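Long-range contact in uncharacterized protein (Legionella longbeachae NSW150, PDB 4JZA), which probably dephosphorylates the 3-position of phosphatidylinositol 3-phosphate, as a bacterial phosphoinositide phosphatase acting on host lipids: residues I418-Y426 with L438-K446. Residues are numbered along the deposited sequence; the frame is centred on the assembly and turned at random.
Sequences ISPIHATEY and LPPDLDLYK
Pro-420 packs on the N-terminal part of helix 441-454, its CB 3.9 Å from Leu-442 CD1 and its CG directed at the Tyr-445 ring edge, close to the plane. The other Leu-442 branch, CD2, reaches over one face of the His-422 imidazole, 3.7 Å from the ring centroid, a CH-pi contact. A second forms at the far end, where Pro-439 CD stands over the middle of the Tyr-426 ring, 10° off its normal; Ile-421 CG2 touches the same proline. Between these rings chi1 of -170° turns Leu-438 away from its own N, beside its carbonyl carbon, bringing CD1 among the carbonyl O of Ile-421, CA of Ala-423 and CB of Tyr-426. The Tyr-426 hydroxyl is hydrogen-bonded to Leu-435 O and Thr-432 OG1, tying down the intervening loop. At the polar edge one nearly straight hydrogen bond crosses, Ser-419 N to Asp-441 OD2, 2.8 Å, on the anti side of the carboxylate and a little out of its plane. Ser-419 OG accepts a hydrogen bond from Tyr-468 N. These contacts fold back the first half of a beta-alpha-beta crossover, helix 441-454 linking parallel neighbouring strands 412-416 and 462-465 of the mixed sheet in this alpha/beta phosphatase.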
loop_
_atom_site.group_PDB
_atom_site.type_symbol
_atom_site.label_atom_id
_atom_site.label_comp_id
_atom_site.label_asym_id
_atom_site.label_seq_id
_atom_site.Cartn_x
_atom_site.Cartn_y
_atom_site.Cartn_z
ATOM N N ILE A 418 -4.662 -13.279 -13.977
ATOM C CA ILE A 418 -5.612 -13.011 -12.913
ATOM C C ILE A 418 -6.824 -13.922 -13.013
ATOM O O ILE A 418 -7.058 -14.539 -14.036
ATOM C CB ILE A 418 -6.046 -11.536 -12.890
ATOM C CG1 ILE A 418 -7.043 -11.242 -14.001
ATOM C CG2 ILE A 418 -4.841 -10.627 -13.004
ATOM C CD1 ILE A 418 -7.432 -9.790 -14.072
ATOM N N SER A 419 -7.585 -14.008 -11.931
ATOM C CA SER A 419 -8.691 -14.946 -11.851
ATOM C C SER A 419 -10.003 -14.311 -11.432
ATOM O O SER A 419 -10.345 -14.297 -10.258
ATOM C CB SER A 419 -8.342 -16.071 -10.889
ATOM O OG SER A 419 -7.057 -16.571 -11.166
ATOM N N PRO A 420 -10.737 -13.800 -12.408
ATOM C CA PRO A 420 -12.070 -13.228 -12.192
ATOM C C PRO A 420 -12.973 -14.239 -11.546
ATOM O O PRO A 420 -12.944 -15.390 -11.950
ATOM C CB PRO A 420 -12.576 -12.953 -13.604
ATOM C CG PRO A 420 -11.347 -12.874 -14.422
ATOM C CD PRO A 420 -10.368 -13.815 -13.820
ATOM N N ILE A 421 -13.741 -13.827 -10.545
ATOM C CA ILE A 421 -14.679 -14.706 -9.832
ATOM C C ILE A 421 -15.872 -13.858 -9.449
ATOM O O ILE A 421 -15.677 -12.819 -8.827
ATOM C CB ILE A 421 -13.993 -15.345 -8.595
ATOM C CG1 ILE A 421 -14.933 -16.303 -7.876
ATOM C CG2 ILE A 421 -13.450 -14.310 -7.597
ATOM C CD1 ILE A 421 -14.745 -17.737 -8.310
ATOM N N HIS A 422 -17.085 -14.230 -9.885
ATOM C CA HIS A 422 -18.320 -13.493 -9.493
ATOM C C HIS A 422 -18.617 -13.704 -8.000
ATOM O O HIS A 422 -18.144 -14.668 -7.377
ATOM C CB HIS A 422 -19.557 -13.908 -10.309
ATOM C CG HIS A 422 -19.653 -13.274 -11.666
ATOM N ND1 HIS A 422 -20.390 -12.125 -11.915
ATOM C CD2 HIS A 422 -19.125 -13.654 -12.859
ATOM C CE1 HIS A 422 -20.294 -11.819 -13.201
ATOM N NE2 HIS A 422 -19.533 -12.730 -13.793
ATOM N N ALA A 423 -19.415 -12.803 -7.430
ATOM C CA ALA A 423 -19.810 -12.931 -6.036
ATOM C C ALA A 423 -20.621 -14.204 -5.756
ATOM O O ALA A 423 -20.558 -14.755 -4.671
ATOM C CB ALA A 423 -20.589 -11.712 -5.607
ATOM N N THR A 424 -21.375 -14.693 -6.726
ATOM C CA THR A 424 -22.173 -15.902 -6.494
ATOM C C THR A 424 -21.352 -17.197 -6.408
ATOM O O THR A 424 -21.873 -18.226 -5.989
ATOM C CB THR A 424 -23.279 -16.036 -7.563
ATOM O OG1 THR A 424 -22.716 -15.821 -8.860
ATOM C CG2 THR A 424 -24.376 -14.981 -7.315
ATOM N N GLU A 425 -20.076 -17.143 -6.787
ATOM C CA GLU A 425 -19.203 -18.325 -6.806
ATOM C C GLU A 425 -18.023 -18.306 -5.800
ATOM O O GLU A 425 -17.409 -19.351 -5.562
ATOM C CB GLU A 425 -18.671 -18.498 -8.211
ATOM C CG GLU A 425 -19.770 -18.513 -9.266
ATOM C CD GLU A 425 -19.242 -18.332 -10.689
ATOM O OE1 GLU A 425 -18.310 -17.506 -10.935
ATOM O OE2 GLU A 425 -19.785 -19.021 -11.571
ATOM N N TYR A 426 -17.744 -17.141 -5.196
ATOM C CA TYR A 426 -16.528 -16.914 -4.410
ATOM C C TYR A 426 -16.520 -17.556 -3.004
ATOM O O TYR A 426 -17.322 -17.189 -2.111
ATOM C CB TYR A 426 -16.211 -15.397 -4.317
ATOM C CG TYR A 426 -15.037 -15.054 -3.383
ATOM C CD1 TYR A 426 -13.757 -15.558 -3.611
ATOM C CD2 TYR A 426 -15.223 -14.270 -2.262
ATOM C CE1 TYR A 426 -12.704 -15.263 -2.762
ATOM C CE2 TYR A 426 -14.184 -13.984 -1.406
ATOM C CZ TYR A 426 -12.925 -14.478 -1.664
ATOM O OH TYR A 426 -11.894 -14.187 -0.792
ATOM N N LEU A 438 -14.946 -9.479 -2.195
ATOM C CA LEU A 438 -14.746 -10.041 -3.525
ATOM C C LEU A 438 -13.406 -9.538 -4.053
ATOM O O LEU A 438 -13.113 -8.339 -3.969
ATOM C CB LEU A 438 -15.876 -9.612 -4.474
ATOM C CG LEU A 438 -15.910 -10.336 -5.816
ATOM C CD1 LEU A 438 -16.290 -11.782 -5.607
ATOM C CD2 LEU A 438 -16.843 -9.698 -6.842
ATOM N N PRO A 439 -12.565 -10.455 -4.546
ATOM C CA PRO A 439 -11.342 -10.019 -5.181
ATOM C C PRO A 439 -11.650 -9.120 -6.372
ATOM O O PRO A 439 -12.700 -9.251 -7.039
ATOM C CB PRO A 439 -10.688 -11.324 -5.650
ATOM C CG PRO A 439 -11.208 -12.362 -4.746
ATOM C CD PRO A 439 -12.593 -11.912 -4.348
ATOM N N PRO A 440 -10.722 -8.209 -6.652
ATOM C CA PRO A 440 -10.935 -7.202 -7.684
ATOM C C PRO A 440 -10.774 -7.760 -9.085
ATOM O O PRO A 440 -11.168 -7.130 -10.054
ATOM C CB PRO A 440 -9.821 -6.206 -7.389
ATOM C CG PRO A 440 -8.700 -7.066 -6.823
ATOM C CD PRO A 440 -9.386 -8.107 -6.014
ATOM N N ASP A 441 -10.213 -8.954 -9.183
ATOM C CA ASP A 441 -9.889 -9.586 -10.476
ATOM C C ASP A 441 -11.011 -9.408 -11.528
ATOM O O ASP A 441 -10.709 -9.089 -12.656
ATOM C CB ASP A 441 -9.521 -11.099 -10.339
ATOM C CG ASP A 441 -8.291 -11.387 -9.412
ATOM O OD1 ASP A 441 -8.281 -10.888 -8.270
ATOM O OD2 ASP A 441 -7.351 -12.154 -9.780
ATOM N N LEU A 442 -12.287 -9.592 -11.198
ATOM C CA LEU A 442 -13.314 -9.493 -12.253
ATOM C C LEU A 442 -13.454 -8.050 -12.767
ATOM O O LEU A 442 -13.481 -7.784 -13.985
ATOM C CB LEU A 442 -14.661 -10.066 -11.797
ATOM C CG LEU A 442 -15.840 -9.835 -12.761
ATOM C CD1 LEU A 442 -15.659 -10.574 -14.083
ATOM C CD2 LEU A 442 -17.179 -10.203 -12.133
ATOM N N ASP A 443 -13.498 -7.108 -11.841
ATOM C CA ASP A 443 -13.490 -5.686 -12.224
ATOM C C ASP A 443 -12.253 -5.329 -13.013
ATOM O O ASP A 443 -12.337 -4.705 -14.053
ATOM C CB ASP A 443 -13.644 -4.768 -10.993
ATOM C CG ASP A 443 -15.094 -4.731 -10.455
ATOM O OD1 ASP A 443 -16.088 -4.849 -11.225
ATOM O OD2 ASP A 443 -15.238 -4.594 -9.238
ATOM N N LEU A 444 -11.088 -5.750 -12.545
ATOM C CA LEU A 444 -9.853 -5.460 -13.299
ATOM C C LEU A 444 -9.881 -6.045 -14.715
ATOM O O LEU A 444 -9.517 -5.382 -15.660
ATOM C CB LEU A 444 -8.625 -6.000 -12.558
ATOM C CG LEU A 444 -8.422 -5.510 -11.137
ATOM C CD1 LEU A 444 -7.116 -6.000 -10.534
ATOM C CD2 LEU A 444 -8.491 -4.017 -11.095
ATOM N N TYR A 445 -10.309 -7.293 -14.853
ATOM C CA TYR A 445 -10.455 -7.896 -16.161
ATOM C C TYR A 445 -11.256 -6.973 -17.061
ATOM O O TYR A 445 -10.754 -6.585 -18.109
ATOM C CB TYR A 445 -11.158 -9.218 -16.050
ATOM C CG TYR A 445 -11.298 -10.008 -17.334
ATOM C CD1 TYR A 445 -11.537 -9.412 -18.522
ATOM C CD2 TYR A 445 -11.237 -11.367 -17.314
ATOM C CE1 TYR A 445 -11.674 -10.154 -19.655
ATOM C CE2 TYR A 445 -11.378 -12.106 -18.445
ATOM C CZ TYR A 445 -11.595 -11.468 -19.613
ATOM O OH TYR A 445 -11.752 -12.140 -20.778
ATOM N N LYS A 446 -12.478 -6.597 -16.667
ATOM C CA LYS A 446 -13.321 -5.794 -17.576
ATOM C C LYS A 446 -12.693 -4.438 -17.862
ATOM O O LYS A 446 -12.766 -3.956 -18.994
ATOM C CB LYS A 446 -14.719 -5.570 -17.062
ATOM C CG LYS A 446 -15.515 -6.816 -16.761
ATOM C CD LYS A 446 -16.682 -6.439 -15.849
ATOM C CE LYS A 446 -17.540 -7.651 -15.528
ATOM N NZ LYS A 446 -18.390 -7.423 -14.327
#